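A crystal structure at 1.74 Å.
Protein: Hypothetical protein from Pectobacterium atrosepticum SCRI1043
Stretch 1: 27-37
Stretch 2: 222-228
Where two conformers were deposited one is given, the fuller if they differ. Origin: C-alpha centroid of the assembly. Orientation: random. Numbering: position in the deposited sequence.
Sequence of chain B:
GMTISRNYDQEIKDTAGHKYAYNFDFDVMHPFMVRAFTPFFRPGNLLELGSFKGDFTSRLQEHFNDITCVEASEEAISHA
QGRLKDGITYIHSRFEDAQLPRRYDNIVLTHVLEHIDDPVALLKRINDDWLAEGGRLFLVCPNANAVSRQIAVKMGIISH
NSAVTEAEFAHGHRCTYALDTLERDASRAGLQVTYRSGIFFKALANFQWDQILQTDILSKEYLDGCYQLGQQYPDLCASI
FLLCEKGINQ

Stretch 1, residues 27-37: DVMHPFMVRAF
Stretch 2, residues 222-228: YLDGCYQ

How do the two backbones lie? Both stretches are helical, crossing at -47° with N-to-C directions 47° apart and axes 11.4 Å apart at closest. CA of Val-28 sits 8.0 Å from CA of Leu-223, and CA of Phe-32 7.1 Å from CA of Tyr-227. Stretch 1 has a wider pi-type turn at 27-29 and a kink at Pro-31, whose ring nitrogen has no hydrogen to donate.

What fills the centre? Phe-32 (m, chi2 -49°) and Tyr-227 (t, chi2 76°) both send their CA-to-CB bonds toward the other helix. Their planes lie 8° apart with centroids 5.0 Å apart, but the rings are slid and barely overlap. This offset puts Tyr-227 CB over the Phe-32 face, 3.8 Å from its centroid, as a CH-pi contact.

How does Arg-35 reach Asp-224? With chi1 -106°, chi2 t, chi3 93° and chi4 179°, its NH1 forms a salt bridge to Asp-224 OD1 at 3.1 Å. Tyr-227 CE2 covers one guanidinium face, 3.6 Å from Arg-35 NE. Asp-224 (m, chi2 -23°) starts sideways, but its end comes nearer; OD1 also meets the Phe-32 edge, 3.4 Å from CE1.

What closes the ends? Val-28 (t) brings CG2 within 4.1 Å of CD1 of Leu-223 (m, t), an apolar contact. The Tyr-227 hydroxyl reaches the Ala-36 backbone: Ala-36 CA lies 3.4 Å from Tyr-227 OH.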

# COMPACT_ATOMS: atom_id res chain seq x y z
N ASP B 27 15.59 -5.61 21.68
CA ASP B 27 16.41 -4.42 21.52
C ASP B 27 15.84 -3.41 20.57
O ASP B 27 16.11 -2.22 20.70
CB ASP B 27 17.82 -4.82 21.08
CG ASP B 27 18.54 -5.65 22.12
OD1 ASP B 27 18.58 -5.19 23.28
OD2 ASP B 27 19.00 -6.75 21.80
N VAL B 28 15.04 -3.86 19.61
CA VAL B 28 14.50 -2.95 18.61
C VAL B 28 12.99 -2.78 18.82
O VAL B 28 12.49 -1.65 18.99
CB VAL B 28 14.83 -3.39 17.16
CG1 VAL B 28 14.06 -2.55 16.16
CG2 VAL B 28 16.33 -3.31 16.88
N MSE B 29 12.26 -3.88 18.88
CA MSE B 29 10.82 -3.76 18.91
C MSE B 29 10.25 -3.24 20.23
O MSE B 29 9.28 -2.47 20.22
CB MSE B 29 10.19 -5.09 18.54
CG MSE B 29 10.36 -5.54 17.10
SE MSE B 29 9.67 -4.27 15.86
CE MSE B 29 7.85 -4.45 16.44
N HIS B 30 10.78 -3.68 21.38
CA HIS B 30 10.28 -3.20 22.67
C HIS B 30 10.34 -1.67 22.80
O HIS B 30 9.36 -1.05 23.14
CB HIS B 30 10.98 -3.88 23.84
CG HIS B 30 10.53 -5.28 24.10
ND1 HIS B 30 10.95 -6.00 25.20
CD2 HIS B 30 9.70 -6.10 23.41
CE1 HIS B 30 10.40 -7.19 25.18
NE2 HIS B 30 9.64 -7.28 24.11
N PRO B 31 11.50 -1.06 22.53
CA PRO B 31 11.52 0.40 22.59
C PRO B 31 10.57 1.15 21.62
O PRO B 31 9.97 2.14 22.01
CB PRO B 31 13.00 0.76 22.34
CG PRO B 31 13.65 -0.46 21.84
CD PRO B 31 12.84 -1.64 22.31
N PHE B 32 10.42 0.67 20.40
CA PHE B 32 9.49 1.28 19.45
C PHE B 32 8.05 1.06 19.88
O PHE B 32 7.22 1.92 19.65
CB PHE B 32 9.73 0.75 18.03
CG PHE B 32 10.94 1.34 17.37
CD1 PHE B 32 11.15 2.71 17.37
CD2 PHE B 32 11.86 0.53 16.74
CE1 PHE B 32 12.26 3.27 16.76
CE2 PHE B 32 12.99 1.11 16.13
CZ PHE B 32 13.18 2.48 16.15
N MSE B 33 7.77 -0.05 20.54
CA MSE B 33 6.42 -0.27 21.06
C MSE B 33 6.09 0.79 22.12
O MSE B 33 5.00 1.38 22.11
CB MSE B 33 6.32 -1.68 21.66
CG MSE B 33 6.06 -2.76 20.64
SE MSE B 33 6.18 -4.49 21.51
CE MSE B 33 6.01 -5.50 19.97
N VAL B 34 7.01 1.04 23.05
CA VAL B 34 6.84 2.08 24.06
C VAL B 34 6.69 3.46 23.38
O VAL B 34 5.81 4.22 23.75
CB VAL B 34 7.97 2.06 25.12
CG1 VAL B 34 7.84 3.24 26.08
CG2 VAL B 34 7.90 0.75 25.89
N ARG B 35 7.51 3.77 22.39
CA ARG B 35 7.33 4.99 21.58
C ARG B 35 5.89 5.08 21.01
O ARG B 35 5.25 6.10 21.10
CB ARG B 35 8.37 5.11 20.44
CG ARG B 35 9.49 6.15 20.66
CD ARG B 35 10.48 6.26 19.42
NE ARG B 35 10.17 7.29 18.39
CZ ARG B 35 10.92 7.52 17.30
NH1 ARG B 35 12.00 6.79 17.06
NH2 ARG B 35 10.59 8.47 16.41
N ALA B 36 5.44 4.00 20.39
CA ALA B 36 4.12 3.94 19.75
C ALA B 36 2.99 4.19 20.75
O ALA B 36 1.98 4.81 20.43
CB ALA B 36 3.95 2.57 19.09
N PHE B 37 3.16 3.68 21.96
CA PHE B 37 2.13 3.79 23.00
C PHE B 37 2.07 5.17 23.66
O PHE B 37 1.02 5.62 24.11
CB PHE B 37 2.42 2.80 24.12
CG PHE B 37 2.32 1.34 23.75
CD1 PHE B 37 1.86 0.91 22.52
CD2 PHE B 37 2.66 0.38 24.70
CE1 PHE B 37 1.76 -0.44 22.21
CE2 PHE B 37 2.55 -1.00 24.42
CZ PHE B 37 2.13 -1.41 23.18
N TYR B 222 18.48 4.64 10.78
CA TYR B 222 17.85 3.83 9.77
C TYR B 222 16.71 3.12 10.47
O TYR B 222 15.62 3.04 9.94
CB TYR B 222 18.81 2.80 9.15
CG TYR B 222 18.08 1.81 8.24
CD1 TYR B 222 17.78 2.14 6.93
CD2 TYR B 222 17.66 0.57 8.72
CE1 TYR B 222 17.09 1.23 6.11
CE2 TYR B 222 16.97 -0.33 7.92
CZ TYR B 222 16.68 0.02 6.61
OH TYR B 222 15.98 -0.86 5.81
N LEU B 223 16.98 2.60 11.66
CA LEU B 223 15.89 1.95 12.39
C LEU B 223 14.73 2.92 12.71
O LEU B 223 13.57 2.58 12.54
CB LEU B 223 16.42 1.29 13.65
CG LEU B 223 17.45 0.20 13.42
CD1 LEU B 223 18.04 -0.21 14.77
CD2 LEU B 223 16.82 -0.95 12.70
N ASP B 224 15.06 4.12 13.16
CA ASP B 224 14.08 5.15 13.45
C ASP B 224 13.27 5.44 12.19
O ASP B 224 12.06 5.56 12.23
CB ASP B 224 14.74 6.46 13.92
CG ASP B 224 15.22 6.42 15.37
OD1 ASP B 224 14.69 5.60 16.17
OD2 ASP B 224 16.12 7.22 15.71
N GLY B 225 13.95 5.46 11.05
CA GLY B 225 13.26 5.65 9.76
C GLY B 225 12.23 4.55 9.46
O GLY B 225 11.16 4.81 8.87
N CYS B 226 12.55 3.32 9.83
CA CYS B 226 11.65 2.21 9.65
C CYS B 226 10.45 2.36 10.53
O CYS B 226 9.37 1.97 10.16
CB CYS B 226 12.34 0.89 9.98
SG CYS B 226 13.65 0.39 8.78
N TYR B 227 10.67 2.81 11.76
CA TYR B 227 9.54 3.15 12.64
C TYR B 227 8.64 4.25 12.05
O TYR B 227 7.39 4.17 12.04
CB TYR B 227 10.08 3.55 14.02
CG TYR B 227 9.01 4.09 14.94
CD1 TYR B 227 8.11 3.23 15.56
CD2 TYR B 227 8.87 5.44 15.15
CE1 TYR B 227 7.12 3.70 16.42
CE2 TYR B 227 7.86 5.94 16.00
CZ TYR B 227 6.98 5.07 16.62
OH TYR B 227 5.98 5.55 17.45
N GLN B 228 9.27 5.31 11.59
CA GLN B 228 8.55 6.45 11.05
C GLN B 228 7.76 6.03 9.80
O GLN B 228 6.59 6.35 9.67
CB GLN B 228 9.51 7.56 10.67
CG GLN B 228 10.17 8.26 11.83
CD GLN B 228 11.28 9.19 11.29
OE1 GLN B 228 11.02 10.31 10.89
NE2 GLN B 228 12.46 8.67 11.19